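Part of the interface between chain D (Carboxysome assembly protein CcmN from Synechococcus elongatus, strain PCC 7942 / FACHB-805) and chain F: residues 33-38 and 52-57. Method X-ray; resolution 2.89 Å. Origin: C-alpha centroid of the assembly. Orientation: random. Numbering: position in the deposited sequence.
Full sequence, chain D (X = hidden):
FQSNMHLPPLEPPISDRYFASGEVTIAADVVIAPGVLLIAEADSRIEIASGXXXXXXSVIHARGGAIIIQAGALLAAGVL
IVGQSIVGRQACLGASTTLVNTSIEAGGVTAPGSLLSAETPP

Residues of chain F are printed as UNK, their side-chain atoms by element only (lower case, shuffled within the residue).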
ATOM      1  N   ALA D  33      16.128  -6.891   4.420  1.00 51.67           N
ATOM      2  CA  ALA D  33      15.687  -5.546   4.064  1.00 51.05           C
ATOM      3  C   ALA D  33      15.011  -4.842   5.247  1.00 54.99           C
ATOM      4  O   ALA D  33      14.712  -5.458   6.280  1.00 53.85           O
ATOM      5  CB  ALA D  33      14.746  -5.621   2.871  1.00 43.74           C
ATOM      6  N   PRO D  34      14.756  -3.544   5.123  1.00 57.12           N
ATOM      7  CA  PRO D  34      14.111  -2.817   6.224  1.00 58.06           C
ATOM      8  C   PRO D  34      12.645  -3.182   6.397  1.00 50.47           C
ATOM      9  O   PRO D  34      11.938  -3.534   5.449  1.00 44.94           O
ATOM     10  CB  PRO D  34      14.261  -1.346   5.818  1.00 61.19           C
ATOM     11  CG  PRO D  34      15.375  -1.333   4.837  1.00 57.80           C
ATOM     12  CD  PRO D  34      15.274  -2.624   4.096  1.00 53.30           C
ATOM     13  N   GLY D  35      12.195  -3.082   7.646  1.00 57.79           N
ATOM     14  CA  GLY D  35      10.811  -3.336   7.981  1.00 49.30           C
ATOM     15  C   GLY D  35      10.412  -4.776   7.873  1.00 44.61           C
ATOM     16  O   GLY D  35       9.217  -5.071   7.842  1.00 47.65           O
ATOM     17  N   VAL D  36      11.366  -5.683   7.788  1.00 45.69           N
ATOM     18  CA  VAL D  36      11.033  -7.101   7.781  1.00 45.89           C
ATOM     19  C   VAL D  36      10.668  -7.517   9.194  1.00 46.64           C
ATOM     20  O   VAL D  36      11.242  -7.027  10.176  1.00 49.46           O
ATOM     21  CB  VAL D  36      12.198  -7.942   7.237  1.00 50.18           C
ATOM     22  CG1 VAL D  36      11.965  -9.428   7.491  1.00 39.83           C
ATOM     23  CG2 VAL D  36      12.420  -7.644   5.743  1.00 48.67           C
ATOM     24  N   LEU D  37       9.681  -8.397   9.296  1.00 47.16           N
ATOM     25  CA  LEU D  37       9.287  -9.022  10.546  1.00 42.50           C
ATOM     26  C   LEU D  37       9.669 -10.490  10.480  1.00 46.37           C
ATOM     27  O   LEU D  37       9.349 -11.184   9.506  1.00 45.25           O
ATOM     28  CB  LEU D  37       7.787  -8.868  10.775  1.00 39.74           C
ATOM     29  CG  LEU D  37       7.279  -7.435  10.630  1.00 42.84           C
ATOM     30  CD1 LEU D  37       5.807  -7.373  10.958  1.00 44.39           C
ATOM     31  CD2 LEU D  37       8.067  -6.424  11.457  1.00 40.67           C
ATOM     32  N   LEU D  38      10.357 -10.958  11.510  1.00 49.12           N
ATOM     33  CA  LEU D  38      10.759 -12.356  11.621  1.00 50.04           C
ATOM     34  C   LEU D  38      10.287 -12.790  13.000  1.00 49.75           C
ATOM     35  O   LEU D  38      11.012 -12.629  13.985  1.00 53.19           O
ATOM     36  CB  LEU D  38      12.271 -12.500  11.443  1.00 51.07           C
ATOM     37  CG  LEU D  38      12.739 -12.236  10.007  1.00 54.45           C
ATOM     38  CD1 LEU D  38      14.267 -12.291   9.885  1.00 52.43           C
ATOM     39  CD2 LEU D  38      12.065 -13.209   9.026  1.00 50.22           C
TER
ATOM     40  N   UNK F  52      -1.175 -10.727  16.712  1.00 51.01           N
ATOM     41  CA  UNK F  52      -1.238 -10.139  15.385  1.00 49.86           C
ATOM     42  C   UNK F  52       0.084  -9.518  14.957  1.00 48.13           C
ATOM     43  O   UNK F  52       0.829  -8.946  15.762  1.00 45.17           O
ATOM     44  c   UNK F  52      -2.375  -9.105  15.373  1.00 54.11           C
ATOM     45  c   UNK F  52      -3.697  -9.847  15.330  1.00 50.78           C
ATOM     46  c   UNK F  52      -2.271  -8.182  14.151  1.00 49.38           C
ATOM     47  N   UNK F  53       0.354  -9.615  13.652  1.00 51.28           N
ATOM     48  CA  UNK F  53       1.453  -8.931  12.984  1.00 49.69           C
ATOM     49  C   UNK F  53       0.891  -8.114  11.840  1.00 48.39           C
ATOM     50  O   UNK F  53       0.074  -8.620  11.065  1.00 50.95           O
ATOM     51  c   UNK F  53       2.453  -9.925  12.439  1.00 46.69           C
ATOM     52  s   UNK F  53       2.849 -11.112  13.679  1.00 60.90           S
ATOM     53  N   UNK F  54       1.341  -6.870  11.721  1.00 46.80           N
ATOM     54  CA  UNK F  54       0.945  -5.999  10.624  1.00 44.69           C
ATOM     55  C   UNK F  54       2.189  -5.571   9.877  1.00 45.51           C
ATOM     56  O   UNK F  54       3.075  -4.923  10.450  1.00 44.46           O
ATOM     57  c   UNK F  54      -0.226  -3.898   9.900  1.00 39.68           C
ATOM     58  c   UNK F  54      -1.653  -4.123  12.774  1.00 36.16           C
ATOM     59  c   UNK F  54       0.173  -4.776  11.118  1.00 50.29           C
ATOM     60  c   UNK F  54      -0.984  -5.233  12.044  1.00 41.64           C
ATOM     61  N   UNK F  55       2.224  -5.887   8.587  1.00 49.06           N
ATOM     62  CA  UNK F  55       3.401  -5.648   7.784  1.00 50.48           C
ATOM     63  C   UNK F  55       3.573  -4.211   7.321  1.00 50.56           C
ATOM     64  O   UNK F  55       2.645  -3.397   7.282  1.00 50.46           O
ATOM     65  N   UNK F  56       4.822  -3.932   6.962  1.00 53.70           N
ATOM     66  CA  UNK F  56       5.255  -2.663   6.382  1.00 53.39           C
ATOM     67  C   UNK F  56       4.202  -2.030   5.477  1.00 53.24           C
ATOM     68  O   UNK F  56       3.565  -2.704   4.662  1.00 53.26           O
ATOM     69  c   UNK F  56       8.539  -2.005   4.454  1.00 52.59           C
ATOM     70  c   UNK F  56       7.202  -1.659   5.092  1.00 54.59           C
ATOM     71  c   UNK F  56       6.530  -2.919   5.578  1.00 50.36           C
ATOM     72  c   UNK F  56       7.357  -0.729   6.290  1.00 56.93           C
ATOM     73  N   UNK F  57       4.033  -0.717   5.612  1.00 55.20           N
ATOM     74  CA  UNK F  57       3.188   0.010   4.681  1.00 56.90           C
ATOM     75  C   UNK F  57       1.702  -0.283   4.746  1.00 56.21           C
ATOM     76  O   UNK F  57       0.972   0.086   3.819  1.00 52.39           O
TER

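Position 52 of chain F carries three side-chain carbons: one bonded to the CA and two more attached to it, a fork at the first carbon with no heteroatom. None of these atoms comes within contact distance of the chain D stretch, so the residue only leads into the contact. A beta-branched side chain of three carbons is valine, F:Val52, here with chi1 in the t well.

At position 53 the side chain is one carbon followed by one sulfur. The short, unbranched arrangement leaves little choice, since methionine would need two further carbons. The CA-to-CB bond points toward chain D, and the CB lies 4.5 Å from D:Leu37 CD1, a loose apolar contact. The residue is F:Cys53. Its SG, placed by a chi1 of -48°, lies farther from that methyl group than the CB does, so the carbon makes the approach.

Position 54 has four side-chain carbons, forked at the first, with one arm two carbons long and the other a single methyl. Its CA-to-CB bond points away from chain D, as expected for the neighbour of an inward-pointing residue on a strand. The backbone nevertheless takes part: the carbonyl O of position 54 is 3.7 Å from D:Leu37 CD1, a van der Waals contact. The branching identifies isoleucine, F:Ile54.

Position 55 has no side-chain atoms at all and is therefore glycine, F:Gly55. Its CA sits 4.3 Å from D:Leu37 CD1, so the leucine methyl rests against bare main chain. The phi/psi pair of -79/160 is open to other residues and does not by itself call for glycine.

Position 56 again shows four side-chain carbons, but now the fork is at the second, which distinguishes it from position 54. The CA-to-CB bond points toward chain D. Its CB is 4.1 Å from D:Gly35 O, and one terminal methyl lies 3.9 Å from D:Pro34 O. This is leucine, F:Leu56, with chi1 t and chi2 p; the methyl near the proline carbonyl is CD2.

Position 57 also lacks side-chain atoms and is F:Gly57. It does not touch the chain D stretch, but its phi of 68° lies in a region that favours glycine.

The two segments run in nearly opposite directions, 166° apart, yet no hydrogen bond joins them; the contact is one of packing. Two leucines, one from each chain, contribute most of the 178 Å² buried. D:Leu37 sets its CD1 against the CB of F:Cys53, the carbonyl O of F:Ile54 and the CA of F:Gly55, while F:Leu56 packs against the type II turn running from D:Ala33 to D:Val36. There D:Gly35 makes close approach possible: D:Gly35 CA is 5.8 Å from F:Leu56 CA, and an ideal CB on the glycine would fall 3.0 Å from F:Leu56 CD2, too tight for comfort. Its phi of 70° favours glycine independently, so turn geometry and packing agree on the same residue.

Chain F (52-57) VCIGLG
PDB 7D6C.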